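Local coordinates for protein beta-lactamase (Nostoc sp., PDB 6NHS) that probably hydrolyses the amide bond of beta-lactam antibiotics as a serine-dependent class D beta-lactamase, at residues K162-F167 and W216-L221; R170-E175 and V227-T232. All blocks are in the same frame, centred on the assembly; numbering follows the deposited sequence.

Contact 1 of 2, residues K162-F167 and W216-L221; sequences KQQIEF and WFVGYL
Gln164 of helix 161-172 lies over Trp216 and Val218 of strand 213-223, a buried helix-on-sheet contact about 7 Å from the centre of the molecule that is made by one glutamine and two nonpolar side chains. NE2 of Gln164 sits over the six-membered ring of the Trp216 indole, 3.6 Å above its plane, and the amide plane stands 71° from the ring. CG of Gln164 lies over the same face at the outer edge, 3.8 Å from CZ3 of Trp216. The bend at chi2 (-95°) lets the amide lie with NE2 over the indole and one face against Val218, whose methyls both pack there: CG1 of Val218 is 3.8 Å from CD of Gln164, and CG2 is above OE1. Glutamine suits this place because its methylenes tolerate the nonpolar surroundings while NE2 hydrogen-bonds to Thr64 OG1. Trp216 supplies a broad surface, with NE1 bonded to Leu60 O, and branched Val218 offers two methyls to the amide face and also touches Ile67 on helix 65-76. Thr64 follows Ser63, the probable nucleophile of an SxxK motif, so Gln164 probably belongs to the second shell around it, in the serine beta-lactamase/penicillin-binding-protein fold.

Contact 2 of 2, residues R170-E175 and V227-T232; sequences RLHRKE and VYFFAT
Two aromatic rings of different kinds meet where helix 161-172 ends: Phe229 and His172 form an offset edge-to-face pair, planes at 81° and centroids 5.7 Å apart, with the nearest approach at CB of His172 rather than over the middle of its ring. This is helix-on-sheet packing, with a Schellman motif closing the helix just beyond the histidine. Glu175 N returns to Arg170 O and Lys174 N to Leu171 O, and Lys174 takes the positive phi (67°) that the reversal requires. His172, in the last turn before it, faces strand 226-236. With CG opposite the backbone N (chi1 -171°), the imidazole reaches past Phe229 toward Val227. CB of His172 meets the rim of the phenyl ring, near its plane, 3.7 Å from CZ of Phe229, and CE1 of His172 is 3.8 Å from CG2 of Val227. Histidine fits a partly exposed position of this kind, giving carbon surface to the sheet while keeping polar nitrogens on the same ring; Tyr220 of strand 213-223 makes another edge-to-face pair with it. Phe229 and Val227, two residues apart, project on the same side of the strand, and CG1 of Val227 sits 3.5 Å above one face of the Phe229 ring, toward its rim. Beyond the helix end, exposed Glu175 bridges two arginines with its two oxygens. Arg173 NH1 meets the anti lone pair of Glu175 OE2, tilted from the guanidinium plane and at a doubtfully short modelled length, whereas Arg170 NE gives OE1 of Glu175 a nearly straight bond of 3.1 Å, in the guanidinium plane.

Overall arrangement
The centres of contacts 1 and 2 lie about 7 Å apart, and both place helix 161-172 against the six-stranded antiparallel sheet: contact 1 uses an early turn of the helix and strand 213-223, contact 2 its end and strand 226-236. Along the chain the order is 162-167, 170-175, 216-221, 227-232, so the two connections interleave. The two strands are consecutive and adjacent in the sheet, paired through probable hydrogen bonds such as Phe217 O to Thr232 N and Leu221 O to Tyr228 N. One helix thus spans a beta hairpin, joining part of the helical region to the sheet in a fold shared with penicillin-binding transpeptidases.

Contact 1 of 2, residues K162-F167 and W216-L221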
loop_
_atom_site.group_PDB
_atom_site.type_symbol
_atom_site.label_atom_id
_atom_site.label_comp_id
_atom_site.label_asym_id
_atom_site.label_seq_id
_atom_site.Cartn_x
_atom_site.Cartn_y
_atom_site.Cartn_z
ATOM N N LYS A 162 -0.265 -7.218 9.434
ATOM C CA LYS A 162 -1.493 -8.009 9.513
ATOM C C LYS A 162 -2.714 -7.207 9.073
ATOM O O LYS A 162 -3.585 -7.728 8.370
ATOM C CB LYS A 162 -1.701 -8.530 10.941
ATOM C CG LYS A 162 -0.969 -9.814 11.256
ATOM C CD LYS A 162 -1.265 -10.275 12.674
ATOM C CE LYS A 162 -0.794 -11.690 12.895
ATOM N NZ LYS A 162 -1.004 -12.107 14.301
ATOM N N GLN A 163 -2.800 -5.940 9.493
ATOM C CA GLN A 163 -3.945 -5.108 9.124
ATOM C C GLN A 163 -3.910 -4.710 7.651
ATOM O O GLN A 163 -4.969 -4.505 7.041
ATOM C CB GLN A 163 -4.003 -3.873 10.028
ATOM C CG GLN A 163 -4.381 -4.202 11.494
ATOM C CD GLN A 163 -4.074 -3.065 12.449
ATOM O OE1 GLN A 163 -3.403 -2.095 12.085
ATOM N NE2 GLN A 163 -4.565 -3.176 13.681
ATOM N N GLN A 164 -2.719 -4.595 7.056
ATOM C CA GLN A 164 -2.653 -4.430 5.605
ATOM C C GLN A 164 -3.289 -5.624 4.907
ATOM O O GLN A 164 -4.099 -5.461 3.986
ATOM C CB GLN A 164 -1.202 -4.242 5.156
ATOM C CG GLN A 164 -0.532 -2.976 5.702
ATOM C CD GLN A 164 -0.616 -1.804 4.745
ATOM O OE1 GLN A 164 -1.527 -1.724 3.918
ATOM N NE2 GLN A 164 0.340 -0.880 4.852
ATOM N N ILE A 165 -2.941 -6.836 5.353
ATOM C CA ILE A 165 -3.516 -8.057 4.790
ATOM C C ILE A 165 -5.034 -8.052 4.944
ATOM O O ILE A 165 -5.775 -8.292 3.984
ATOM C CB ILE A 165 -2.896 -9.297 5.461
ATOM C CG1 ILE A 165 -1.387 -9.351 5.220
ATOM C CG2 ILE A 165 -3.567 -10.568 4.962
ATOM C CD1 ILE A 165 -1.025 -9.699 3.817
ATOM N N GLU A 166 -5.516 -7.792 6.164
ATOM C CA GLU A 166 -6.955 -7.811 6.410
ATOM C C GLU A 166 -7.683 -6.832 5.499
ATOM O O GLU A 166 -8.715 -7.170 4.907
ATOM C CB GLU A 166 -7.232 -7.499 7.886
ATOM C CG GLU A 166 -8.656 -7.077 8.185
ATOM C CD GLU A 166 -9.607 -8.239 8.357
ATOM O OE1 GLU A 166 -9.363 -9.320 7.776
ATOM O OE2 GLU A 166 -10.606 -8.069 9.090
ATOM N N PHE A 167 -7.142 -5.620 5.356
ATOM C CA PHE A 167 -7.742 -4.620 4.482
ATOM C C PHE A 167 -7.785 -5.108 3.034
ATOM O O PHE A 167 -8.829 -5.040 2.375
ATOM C CB PHE A 167 -6.961 -3.301 4.626
ATOM C CG PHE A 167 -7.179 -2.320 3.500
ATOM C CD1 PHE A 167 -8.445 -1.838 3.207
ATOM C CD2 PHE A 167 -6.106 -1.860 2.747
ATOM C CE1 PHE A 167 -8.642 -0.938 2.173
ATOM C CE2 PHE A 167 -6.297 -0.961 1.713
ATOM C CZ PHE A 167 -7.566 -0.496 1.433
ATOM N N TRP A 216 7.827 -0.395 2.952
ATOM C CA TRP A 216 6.670 -1.254 2.751
ATOM C C TRP A 216 6.634 -1.781 1.321
ATOM O O TRP A 216 7.029 -1.090 0.378
ATOM C CB TRP A 216 5.351 -0.518 2.949
ATOM C CG TRP A 216 4.884 -0.140 4.311
ATOM C CD1 TRP A 216 4.916 1.107 4.865
ATOM C CD2 TRP A 216 4.197 -0.976 5.245
ATOM N NE1 TRP A 216 4.322 1.093 6.102
ATOM C CE2 TRP A 216 3.872 -0.174 6.362
ATOM C CE3 TRP A 216 3.848 -2.334 5.261
ATOM C CZ2 TRP A 216 3.217 -0.685 7.488
ATOM C CZ3 TRP A 216 3.190 -2.838 6.377
ATOM C CH2 TRP A 216 2.886 -2.013 7.478
ATOM N N PHE A 217 6.089 -2.989 1.166
ATOM C CA PHE A 217 5.505 -3.420 -0.104
ATOM C C PHE A 217 4.326 -4.320 0.241
ATOM O O PHE A 217 4.519 -5.378 0.852
ATOM C CB PHE A 217 6.525 -4.151 -0.983
ATOM C CG PHE A 217 6.028 -4.458 -2.382
ATOM C CD1 PHE A 217 5.359 -3.494 -3.128
ATOM C CD2 PHE A 217 6.245 -5.705 -2.953
ATOM C CE1 PHE A 217 4.906 -3.772 -4.416
ATOM C CE2 PHE A 217 5.802 -5.988 -4.249
ATOM C CZ PHE A 217 5.133 -5.019 -4.976
ATOM N N VAL A 218 3.108 -3.886 -0.097
ATOM C CA VAL A 218 1.901 -4.639 0.226
ATOM C C VAL A 218 1.083 -4.812 -1.044
ATOM O O VAL A 218 1.188 -4.017 -1.980
ATOM C CB VAL A 218 1.054 -3.953 1.333
ATOM C CG1 VAL A 218 1.936 -3.535 2.487
ATOM C CG2 VAL A 218 0.303 -2.744 0.773
ATOM N N GLY A 219 0.276 -5.866 -1.080
ATOM C CA GLY A 219 -0.526 -6.127 -2.269
ATOM C C GLY A 219 -0.982 -7.573 -2.297
ATOM O O GLY A 219 -1.147 -8.204 -1.254
ATOM N N TYR A 220 -1.192 -8.082 -3.514
ATOM C CA TYR A 220 -1.566 -9.481 -3.639
ATOM C C TYR A 220 -1.212 -10.003 -5.023
ATOM O O TYR A 220 -1.169 -9.257 -6.007
ATOM C CB TYR A 220 -3.054 -9.711 -3.337
ATOM C CG TYR A 220 -4.047 -8.985 -4.227
ATOM C CD1 TYR A 220 -4.500 -9.560 -5.408
ATOM C CD2 TYR A 220 -4.558 -7.742 -3.865
ATOM C CE1 TYR A 220 -5.425 -8.913 -6.213
ATOM C CE2 TYR A 220 -5.485 -7.088 -4.663
ATOM C CZ TYR A 220 -5.914 -7.678 -5.833
ATOM O OH TYR A 220 -6.834 -7.043 -6.637
ATOM N N LEU A 221 -0.966 -11.304 -5.071
ATOM C CA LEU A 221 -0.559 -12.009 -6.272
ATOM C C LEU A 221 -1.673 -12.958 -6.680
ATOM O O LEU A 221 -2.145 -13.752 -5.859
ATOM C CB LEU A 221 0.736 -12.781 -6.018
ATOM C CG LEU A 221 1.208 -13.745 -7.099
ATOM C CD1 LEU A 221 1.682 -12.968 -8.337
ATOM C CD2 LEU A 221 2.305 -14.645 -6.535
#

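Contact 2 of 2, residues R170-E175 and V227-T232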
loop_
_atom_site.group_PDB
_atom_site.type_symbol
_atom_site.label_atom_id
_atom_site.label_comp_id
_atom_site.label_asym_id
_atom_site.label_seq_id
_atom_site.Cartn_x
_atom_site.Cartn_y
_atom_site.Cartn_z
ATOM N N ARG A 170 -10.316 -8.129 2.610
ATOM C CA ARG A 170 -11.697 -7.650 2.632
ATOM C C ARG A 170 -12.035 -6.876 1.367
ATOM O O ARG A 170 -13.143 -6.997 0.828
ATOM C CB ARG A 170 -11.935 -6.769 3.855
ATOM C CG ARG A 170 -11.886 -7.523 5.187
ATOM C CD ARG A 170 -12.356 -6.611 6.296
ATOM N NE ARG A 170 -13.811 -6.468 6.303
ATOM C CZ ARG A 170 -14.453 -5.409 6.788
ATOM N NH1 ARG A 170 -13.767 -4.388 7.286
ATOM N NH2 ARG A 170 -15.781 -5.371 6.769
ATOM N N LEU A 171 -11.107 -6.035 0.910
ATOM C CA LEU A 171 -11.275 -5.351 -0.364
ATOM C C LEU A 171 -11.566 -6.348 -1.480
ATOM O O LEU A 171 -12.544 -6.203 -2.223
ATOM C CB LEU A 171 -10.014 -4.547 -0.671
ATOM C CG LEU A 171 -10.025 -3.680 -1.928
ATOM C CD1 LEU A 171 -11.084 -2.607 -1.781
ATOM C CD2 LEU A 171 -8.654 -3.067 -2.166
ATOM N N HIS A 172 -10.741 -7.391 -1.579
ATOM C CA HIS A 172 -10.812 -8.308 -2.709
ATOM C C HIS A 172 -12.099 -9.123 -2.711
ATOM O O HIS A 172 -12.585 -9.505 -3.783
ATOM C CB HIS A 172 -9.591 -9.228 -2.701
ATOM C CG HIS A 172 -9.452 -10.059 -3.936
ATOM N ND1 HIS A 172 -10.036 -11.300 -4.066
ATOM C CD2 HIS A 172 -8.795 -9.828 -5.096
ATOM C CE1 HIS A 172 -9.743 -11.800 -5.254
ATOM N NE2 HIS A 172 -8.991 -10.927 -5.897
ATOM N N ARG A 173 -12.672 -9.410 -1.545
ATOM C CA ARG A 173 -13.911 -10.174 -1.514
ATOM C C ARG A 173 -15.142 -9.275 -1.405
ATOM O O ARG A 173 -16.234 -9.757 -1.086
ATOM C CB ARG A 173 -13.876 -11.217 -0.392
ATOM C CG ARG A 173 -14.116 -10.700 0.990
ATOM C CD ARG A 173 -13.890 -11.799 2.026
ATOM N NE ARG A 173 -14.488 -13.080 1.651
ATOM C CZ ARG A 173 -15.721 -13.463 1.974
ATOM N NH1 ARG A 173 -16.510 -12.661 2.679
ATOM N NH2 ARG A 173 -16.168 -14.650 1.586
ATOM N N LYS A 174 -14.983 -7.974 -1.677
ATOM C CA LYS A 174 -16.106 -7.056 -1.881
ATOM C C LYS A 174 -16.921 -6.853 -0.601
ATOM O O LYS A 174 -18.148 -6.754 -0.640
ATOM C CB LYS A 174 -16.995 -7.538 -3.034
ATOM C CG LYS A 174 -16.197 -7.863 -4.300
ATOM C CD LYS A 174 -17.073 -8.352 -5.440
ATOM C CE LYS A 174 -16.213 -8.718 -6.651
ATOM N NZ LYS A 174 -17.021 -8.957 -7.878
ATOM N N GLU A 175 -16.232 -6.782 0.539
ATOM C CA GLU A 175 -16.882 -6.529 1.820
ATOM C C GLU A 175 -16.885 -5.059 2.210
ATOM O O GLU A 175 -17.663 -4.665 3.089
ATOM C CB GLU A 175 -16.193 -7.313 2.936
ATOM C CG GLU A 175 -16.395 -8.798 2.890
ATOM C CD GLU A 175 -15.806 -9.485 4.106
ATOM O OE1 GLU A 175 -15.348 -8.778 5.026
ATOM O OE2 GLU A 175 -15.805 -10.731 4.142
ATOM N N VAL A 227 -5.144 -16.573 -4.691
ATOM C CA VAL A 227 -4.712 -15.211 -4.401
ATOM C C VAL A 227 -3.829 -15.257 -3.166
ATOM O O VAL A 227 -4.228 -15.811 -2.135
ATOM C CB VAL A 227 -5.900 -14.255 -4.177
ATOM C CG1 VAL A 227 -5.400 -12.850 -3.847
ATOM C CG2 VAL A 227 -6.811 -14.235 -5.397
ATOM N N TYR A 228 -2.636 -14.687 -3.269
ATOM C CA TYR A 228 -1.690 -14.631 -2.163
ATOM C C TYR A 228 -1.515 -13.168 -1.767
ATOM O O TYR A 228 -0.852 -12.401 -2.473
ATOM C CB TYR A 228 -0.361 -15.272 -2.554
ATOM C CG TYR A 228 -0.526 -16.679 -3.081
ATOM C CD1 TYR A 228 -0.727 -16.916 -4.437
ATOM C CD2 TYR A 228 -0.507 -17.768 -2.222
ATOM C CE1 TYR A 228 -0.887 -18.205 -4.919
ATOM C CE2 TYR A 228 -0.667 -19.060 -2.694
ATOM C CZ TYR A 228 -0.855 -19.271 -4.045
ATOM O OH TYR A 228 -1.020 -20.550 -4.521
ATOM N N PHE A 229 -2.134 -12.786 -0.657
ATOM C CA PHE A 229 -1.965 -11.447 -0.108
ATOM C C PHE A 229 -0.639 -11.371 0.634
ATOM O O PHE A 229 -0.236 -12.328 1.299
ATOM C CB PHE A 229 -3.126 -11.108 0.833
ATOM C CG PHE A 229 -4.474 -11.171 0.167
ATOM C CD1 PHE A 229 -5.006 -10.050 -0.463
ATOM C CD2 PHE A 229 -5.206 -12.352 0.154
ATOM C CE1 PHE A 229 -6.249 -10.101 -1.094
ATOM C CE2 PHE A 229 -6.451 -12.415 -0.471
ATOM C CZ PHE A 229 -6.970 -11.286 -1.104
ATOM N N PHE A 230 0.048 -10.235 0.512
ATOM C CA PHE A 230 1.347 -10.083 1.151
ATOM C C PHE A 230 1.504 -8.685 1.732
ATOM O O PHE A 230 0.919 -7.712 1.246
ATOM C CB PHE A 230 2.504 -10.373 0.180
ATOM C CG PHE A 230 2.544 -9.455 -1.016
ATOM C CD1 PHE A 230 3.182 -8.226 -0.947
ATOM C CD2 PHE A 230 1.959 -9.832 -2.215
ATOM C CE1 PHE A 230 3.222 -7.380 -2.047
ATOM C CE2 PHE A 230 1.999 -8.984 -3.326
ATOM C CZ PHE A 230 2.630 -7.763 -3.236
ATOM N N ALA A 231 2.318 -8.603 2.782
ATOM C CA ALA A 231 2.723 -7.340 3.387
ATOM C C ALA A 231 4.164 -7.491 3.839
ATOM O O ALA A 231 4.467 -8.339 4.690
ATOM C CB ALA A 231 1.823 -6.955 4.569
ATOM N N THR A 232 5.046 -6.683 3.257
ATOM C CA THR A 232 6.458 -6.654 3.598
ATOM C C THR A 232 6.769 -5.346 4.315
ATOM O O THR A 232 6.307 -4.275 3.904
ATOM C CB THR A 232 7.328 -6.796 2.340
ATOM O OG1 THR A 232 7.148 -8.103 1.778
ATOM C CG2 THR A 232 8.796 -6.602 2.672
#